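Local coordinates for protein ricin B lectin (Clostridium thermocellum, PDB 3VSF) that probably hydrolyses beta-1,3-galactan from the chain end, as an exo-acting family 43 glycoside hydrolase joined to a galactose-binding ricin-type beta-trefoil domain, at residues 145-150 with 163-168; 134-139 with 183-188. All coordinates share one frame; numbering follows the deposited sequence.

Contact 1. Residues 145-150 with 163-168; sequences QARAAV and IRSFRP
The third and fourth strands of one four-stranded blade of the family 43 beta-propeller pair here as an antiparallel hairpin, 147-150 running against 163-166 with local axes 171° apart. Ala148 and Phe166 form a hydrogen-bonded pair: Ala148 N donates to Phe166 O at 2.8 Å and Phe166 N to Ala148 O at 2.9 Å. Next comes Ala149 opposite Ser165, a non-hydrogen-bonded pair with the CA atoms 4.2 Å apart, and farther on Ile163 N donates to Val150 O at 2.9 Å. On the face bearing Ala148, Val150 and Phe166, the methyl CG2 of Val150 meets the rim of the Phe166 ring in its plane, 3.8 Å from CE2. The guanidinium of Arg164 lies over one face of the same ring, displaced toward the rim. Among the side chains, Arg147 makes the polar bond across: its chain bends at chi3 (69°), CD 3.3 Å from Ser165 CB, and NH1 donates at 3.2 Å to Ser165 OG, which lies 21° out of the guanidinium plane. Ser165 OG also has a weak bond with Glu111. Beyond the strand, CG of Arg167 packs 3.4 Å from Ala146 O, while its NE bonds to Gly181 O. Backbone bonds thus fix the pairing, while two bonds, NH1 to Ser165 OG and a weak one from NH2 to Gln145 OE1, would limit rotation of the Arg147 guanidinium.

Contact 2. Residues 134-139 with 183-188; sequences WMHWEN and MSRDCN
Strand 134-138 passes beside the loop 183-186 just where that loop turns into strand 187-188, the CA atoms coming closest at His136 and Arg185 (5.6 Å). The two backbones are not paired as a sheet: the first is the second strand of one propeller blade, the other leads into the first strand of the next, and between these two segments the contact is made chiefly by the imidazole of His136 lying on the loop. With CG anti to the backbone N (chi1 177°), the imidazole reaches across, CA of Arg185 sitting almost over the ring centre, 3.3 Å from the centroid and 12° off the normal, a CH-pi contact. The extended side chain of Arg185 then runs alongside the ring, its CG 3.6 Å from His136 NE2, and its guanidinium plane stands steeply to the imidazole. Glu138, two residues along the same strand, takes a hydrogen bond from His136 NE2 on the anti side of its OE1, at 2.8 Å, the donor 24° out of the carboxylate plane; its long salt bridge to Arg185 uses that same oxygen. On the other nitrogen, His136 ND1 has a weak bond to Glu118, while Arg185 NH2 bonds to Tyr143 O. Asp186 turns to Arg119 in a salt bridge. Farther along, the thiol of Cys187 points at the strand backbone, SG lying 3.7 Å from the carbonyl carbon of Met135.

In the fold
The centres of the two contacts lie about 7 Å apart, and strand 147-153 joins them: in the blade it sits between 131-138 and 161-166. Arg147 O and Trp137 N, 3.0 Å apart, probably form a hydrogen bond, so the strand that pairs outward in contact 1 also pairs inward with a strand of contact 2. A second probable hydrogen bond, Ala146 O to Ser184 N at 2.8 Å, ties the turn just before the hairpin to the loop entering the next blade. Along the chain, contact 1 is nested within the loop that contact 2 closes. Both belong to the propeller, away from the galactose-binding residues Asp422, Asp425, Asn440 and Asn444 of the beta-trefoil domain.

Contact 1. Residues 145-150 with 163-168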
loop_
_atom_site.group_PDB
_atom_site.type_symbol
_atom_site.label_atom_id
_atom_site.label_comp_id
_atom_site.label_asym_id
_atom_site.label_seq_id
_atom_site.Cartn_x
_atom_site.Cartn_y
_atom_site.Cartn_z
ATOM N N GLN A 145 7.936 -18.156 -21.962
ATOM C CA GLN A 145 7.503 -17.075 -22.840
ATOM C C GLN A 145 7.210 -15.809 -22.044
ATOM O O GLN A 145 6.051 -15.430 -21.867
ATOM C CB GLN A 145 6.262 -17.493 -23.630
ATOM C CG GLN A 145 6.425 -18.786 -24.413
ATOM C CD GLN A 145 7.449 -18.675 -25.526
ATOM O OE1 GLN A 145 7.671 -17.597 -26.077
ATOM N NE2 GLN A 145 8.081 -19.794 -25.862
ATOM N N ALA A 146 8.262 -15.158 -21.560
ATOM C CA ALA A 146 8.109 -13.916 -20.814
ATOM C C ALA A 146 7.813 -12.768 -21.768
ATOM O O ALA A 146 8.717 -12.038 -22.174
ATOM C CB ALA A 146 9.360 -13.627 -20.007
ATOM N N ARG A 147 6.544 -12.613 -22.126
ATOM C CA ARG A 147 6.149 -11.607 -23.103
ATOM C C ARG A 147 5.005 -10.737 -22.594
ATOM O O ARG A 147 4.248 -11.139 -21.710
ATOM C CB ARG A 147 5.749 -12.275 -24.420
ATOM C CG ARG A 147 4.576 -13.232 -24.290
ATOM C CD ARG A 147 4.136 -13.781 -25.638
ATOM N NE ARG A 147 5.113 -14.694 -26.224
ATOM C CZ ARG A 147 4.825 -15.585 -27.168
ATOM N NH1 ARG A 147 3.585 -15.691 -27.627
ATOM N NH2 ARG A 147 5.773 -16.377 -27.648
ATOM N N ALA A 148 4.891 -9.540 -23.159
ATOM C CA ALA A 148 3.794 -8.639 -22.836
ATOM C C ALA A 148 2.665 -8.816 -23.841
ATOM O O ALA A 148 2.882 -9.301 -24.950
ATOM C CB ALA A 148 4.278 -7.199 -22.830
ATOM N N ALA A 149 1.457 -8.428 -23.447
ATOM C CA ALA A 149 0.303 -8.511 -24.332
ATOM C C ALA A 149 -0.451 -7.187 -24.336
ATOM O O ALA A 149 -0.410 -6.440 -23.360
ATOM C CB ALA A 149 -0.611 -9.648 -23.910
ATOM N N VAL A 150 -1.135 -6.899 -25.438
ATOM C CA VAL A 150 -1.823 -5.623 -25.589
ATOM C C VAL A 150 -3.258 -5.795 -26.080
ATOM O O VAL A 150 -3.571 -6.739 -26.805
ATOM C CB VAL A 150 -1.069 -4.694 -26.562
ATOM C CG1 VAL A 150 -1.665 -3.295 -26.531
ATOM C CG2 VAL A 150 0.410 -4.649 -26.216
ATOM N N ILE A 163 -4.829 -7.723 -29.248
ATOM C CA ILE A 163 -3.973 -7.422 -30.389
ATOM C C ILE A 163 -2.940 -8.519 -30.621
ATOM O O ILE A 163 -3.063 -9.312 -31.554
ATOM C CB ILE A 163 -3.246 -6.076 -30.214
ATOM C CG1 ILE A 163 -4.257 -4.940 -30.051
ATOM C CG2 ILE A 163 -2.337 -5.803 -31.399
ATOM C CD1 ILE A 163 -3.620 -3.569 -29.968
ATOM N N ARG A 164 -1.924 -8.561 -29.766
ATOM C CA ARG A 164 -0.833 -9.514 -29.924
ATOM C C ARG A 164 -0.019 -9.648 -28.643
ATOM O O ARG A 164 -0.126 -8.824 -27.735
ATOM C CB ARG A 164 0.089 -9.073 -31.060
ATOM C CG ARG A 164 0.552 -7.634 -30.924
ATOM C CD ARG A 164 2.010 -7.464 -31.308
ATOM N NE ARG A 164 2.476 -6.107 -31.042
ATOM C CZ ARG A 164 3.743 -5.717 -31.138
ATOM N NH1 ARG A 164 4.681 -6.584 -31.496
ATOM N NH2 ARG A 164 4.071 -4.459 -30.875
ATOM N N SER A 165 0.797 -10.695 -28.582
ATOM C CA SER A 165 1.734 -10.881 -27.484
ATOM C C SER A 165 3.147 -10.927 -28.052
ATOM O O SER A 165 3.362 -11.441 -29.149
ATOM C CB SER A 165 1.420 -12.167 -26.719
ATOM O OG SER A 165 1.481 -13.298 -27.569
ATOM N N PHE A 166 4.107 -10.386 -27.312
ATOM C CA PHE A 166 5.460 -10.246 -27.832
ATOM C C PHE A 166 6.467 -9.901 -26.745
ATOM O O PHE A 166 6.109 -9.361 -25.698
ATOM C CB PHE A 166 5.491 -9.148 -28.895
ATOM C CG PHE A 166 5.221 -7.775 -28.349
ATOM C CD1 PHE A 166 6.263 -6.898 -28.097
ATOM C CD2 PHE A 166 3.927 -7.368 -28.069
ATOM C CE1 PHE A 166 6.018 -5.634 -27.588
ATOM C CE2 PHE A 166 3.675 -6.108 -27.560
ATOM C CZ PHE A 166 4.723 -5.241 -27.319
ATOM N N ARG A 167 7.732 -10.213 -27.005
ATOM C CA ARG A 167 8.822 -9.774 -26.147
ATOM C C ARG A 167 9.384 -8.475 -26.710
ATOM O O ARG A 167 9.860 -8.443 -27.844
ATOM C CB ARG A 167 9.910 -10.846 -26.073
ATOM C CG ARG A 167 9.437 -12.156 -25.464
ATOM C CD ARG A 167 10.356 -13.309 -25.831
ATOM N NE ARG A 167 11.652 -13.234 -25.163
ATOM C CZ ARG A 167 11.971 -13.925 -24.073
ATOM N NH1 ARG A 167 11.085 -14.745 -23.521
ATOM N NH2 ARG A 167 13.176 -13.800 -23.537
ATOM N N PRO A 168 9.317 -7.395 -25.920
ATOM C CA PRO A 168 9.746 -6.064 -26.360
ATOM C C PRO A 168 11.067 -6.101 -27.119
ATOM O O PRO A 168 11.959 -6.872 -26.766
ATOM C CB PRO A 168 9.920 -5.311 -25.042
ATOM C CG PRO A 168 8.920 -5.937 -24.136
ATOM C CD PRO A 168 8.873 -7.394 -24.515
#

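Contact 2. Residues 134-139 with 183-188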
loop_
_atom_site.group_PDB
_atom_site.type_symbol
_atom_site.label_atom_id
_atom_site.label_comp_id
_atom_site.label_asym_id
_atom_site.label_seq_id
_atom_site.Cartn_x
_atom_site.Cartn_y
_atom_site.Cartn_z
ATOM N N TRP A 134 -2.504 -3.317 -21.115
ATOM C CA TRP A 134 -1.307 -4.147 -21.142
ATOM C C TRP A 134 -1.388 -5.241 -20.084
ATOM O O TRP A 134 -2.214 -5.170 -19.174
ATOM C CB TRP A 134 -0.058 -3.294 -20.927
ATOM C CG TRP A 134 0.239 -2.386 -22.077
ATOM C CD1 TRP A 134 -0.389 -1.213 -22.378
ATOM C CD2 TRP A 134 1.241 -2.576 -23.082
ATOM N NE1 TRP A 134 0.161 -0.661 -23.511
ATOM C CE2 TRP A 134 1.165 -1.478 -23.962
ATOM C CE3 TRP A 134 2.198 -3.567 -23.323
ATOM C CZ2 TRP A 134 2.005 -1.345 -25.063
ATOM C CZ3 TRP A 134 3.033 -3.432 -24.418
ATOM C CH2 TRP A 134 2.931 -2.329 -25.274
ATOM N N MET A 135 -0.531 -6.250 -20.204
ATOM C CA MET A 135 -0.554 -7.378 -19.280
ATOM C C MET A 135 0.660 -8.287 -19.452
ATOM O O MET A 135 1.559 -7.998 -20.240
ATOM C CB MET A 135 -1.839 -8.186 -19.468
ATOM C CG MET A 135 -1.897 -8.954 -20.779
ATOM S SD MET A 135 -3.532 -8.934 -21.540
ATOM C CE MET A 135 -3.641 -7.226 -22.064
ATOM N N HIS A 136 0.672 -9.386 -18.705
ATOM C CA HIS A 136 1.747 -10.367 -18.779
ATOM C C HIS A 136 1.201 -11.686 -19.313
ATOM O O HIS A 136 0.213 -12.208 -18.797
ATOM C CB HIS A 136 2.370 -10.573 -17.397
ATOM C CG HIS A 136 3.438 -11.622 -17.362
ATOM N ND1 HIS A 136 3.781 -12.296 -16.209
ATOM C CD2 HIS A 136 4.242 -12.110 -18.335
ATOM C CE1 HIS A 136 4.748 -13.156 -16.475
ATOM N NE2 HIS A 136 5.046 -13.063 -17.757
ATOM N N TRP A 137 1.843 -12.222 -20.347
ATOM C CA TRP A 137 1.359 -13.439 -20.994
ATOM C C TRP A 137 2.318 -14.613 -20.815
ATOM O O TRP A 137 3.535 -14.452 -20.900
ATOM C CB TRP A 137 1.112 -13.188 -22.484
ATOM C CG TRP A 137 0.391 -14.309 -23.173
ATOM C CD1 TRP A 137 -0.958 -14.437 -23.337
ATOM C CD2 TRP A 137 0.980 -15.457 -23.794
ATOM N NE1 TRP A 137 -1.244 -15.594 -24.020
ATOM C CE2 TRP A 137 -0.072 -16.238 -24.312
ATOM C CE3 TRP A 137 2.295 -15.902 -23.961
ATOM C CZ2 TRP A 137 0.150 -17.437 -24.986
ATOM C CZ3 TRP A 137 2.513 -17.093 -24.631
ATOM C CH2 TRP A 137 1.446 -17.846 -25.134
ATOM N N GLU A 138 1.757 -15.793 -20.567
ATOM C CA GLU A 138 2.542 -17.015 -20.434
ATOM C C GLU A 138 1.833 -18.199 -21.088
ATOM O O GLU A 138 0.643 -18.128 -21.394
ATOM C CB GLU A 138 2.837 -17.318 -18.962
ATOM C CG GLU A 138 3.814 -16.350 -18.311
ATOM C CD GLU A 138 5.202 -16.416 -18.921
ATOM O OE1 GLU A 138 6.042 -15.555 -18.585
ATOM O OE2 GLU A 138 5.458 -17.331 -19.733
ATOM N N ASN A 139 2.569 -19.287 -21.297
ATOM C CA ASN A 139 2.042 -20.454 -22.000
ATOM C C ASN A 139 0.876 -21.148 -21.302
ATOM O O ASN A 139 -0.059 -21.607 -21.953
ATOM C CB ASN A 139 3.155 -21.472 -22.260
ATOM C CG ASN A 139 4.075 -21.054 -23.386
ATOM O OD1 ASN A 139 3.678 -20.308 -24.281
ATOM N ND2 ASN A 139 5.311 -21.538 -23.351
ATOM N N MET A 183 12.858 -10.213 -21.984
ATOM C CA MET A 183 11.858 -10.883 -21.163
ATOM C C MET A 183 10.952 -9.842 -20.516
ATOM O O MET A 183 11.384 -8.729 -20.223
ATOM C CB MET A 183 12.522 -11.748 -20.089
ATOM C CG MET A 183 13.426 -12.841 -20.638
ATOM S SD MET A 183 14.003 -13.993 -19.377
ATOM C CE MET A 183 12.467 -14.784 -18.909
ATOM N N SER A 184 9.692 -10.207 -20.301
ATOM C CA SER A 184 8.722 -9.282 -19.729
ATOM C C SER A 184 7.689 -10.014 -18.881
ATOM O O SER A 184 6.731 -10.582 -19.407
ATOM C CB SER A 184 8.024 -8.488 -20.835
ATOM O OG SER A 184 7.001 -7.663 -20.308
ATOM N N ARG A 185 7.889 -9.998 -17.566
ATOM C CA ARG A 185 6.954 -10.638 -16.646
ATOM C C ARG A 185 6.097 -9.609 -15.911
ATOM O O ARG A 185 5.256 -8.950 -16.522
ATOM C CB ARG A 185 7.697 -11.540 -15.657
ATOM C CG ARG A 185 8.360 -12.743 -16.310
ATOM C CD ARG A 185 8.585 -13.867 -15.312
ATOM N NE ARG A 185 8.960 -15.116 -15.969
ATOM C CZ ARG A 185 10.203 -15.576 -16.053
ATOM N NH1 ARG A 185 11.204 -14.891 -15.514
ATOM N NH2 ARG A 185 10.448 -16.723 -16.672
ATOM N N ASP A 186 6.303 -9.480 -14.603
ATOM C CA ASP A 186 5.564 -8.500 -13.812
ATOM C C ASP A 186 5.680 -7.120 -14.446
ATOM O O ASP A 186 6.782 -6.645 -14.715
ATOM C CB ASP A 186 6.070 -8.473 -12.369
ATOM C CG ASP A 186 5.681 -9.716 -11.591
ATOM O OD1 ASP A 186 5.456 -10.769 -12.225
ATOM O OD2 ASP A 186 5.599 -9.639 -10.346
ATOM N N CYS A 187 4.540 -6.480 -14.684
ATOM C CA CYS A 187 4.518 -5.232 -15.436
ATOM C C CYS A 187 3.582 -4.186 -14.838
ATOM O O CYS A 187 2.891 -4.441 -13.852
ATOM C CB CYS A 187 4.108 -5.502 -16.882
ATOM S SG CYS A 187 2.435 -6.164 -17.045
ATOM N N ASN A 188 3.569 -3.007 -15.454
ATOM C CA ASN A 188 2.687 -1.920 -15.049
ATOM C C ASN A 188 2.765 -0.767 -16.048
ATOM O O ASN A 188 3.748 -0.637 -16.776
ATOM C CB ASN A 188 3.045 -1.430 -13.645
ATOM C CG ASN A 188 1.840 -0.917 -12.882
ATOM O OD1 ASN A 188 0.882 -0.420 -13.473
ATOM N ND2 ASN A 188 1.879 -1.043 -11.561
#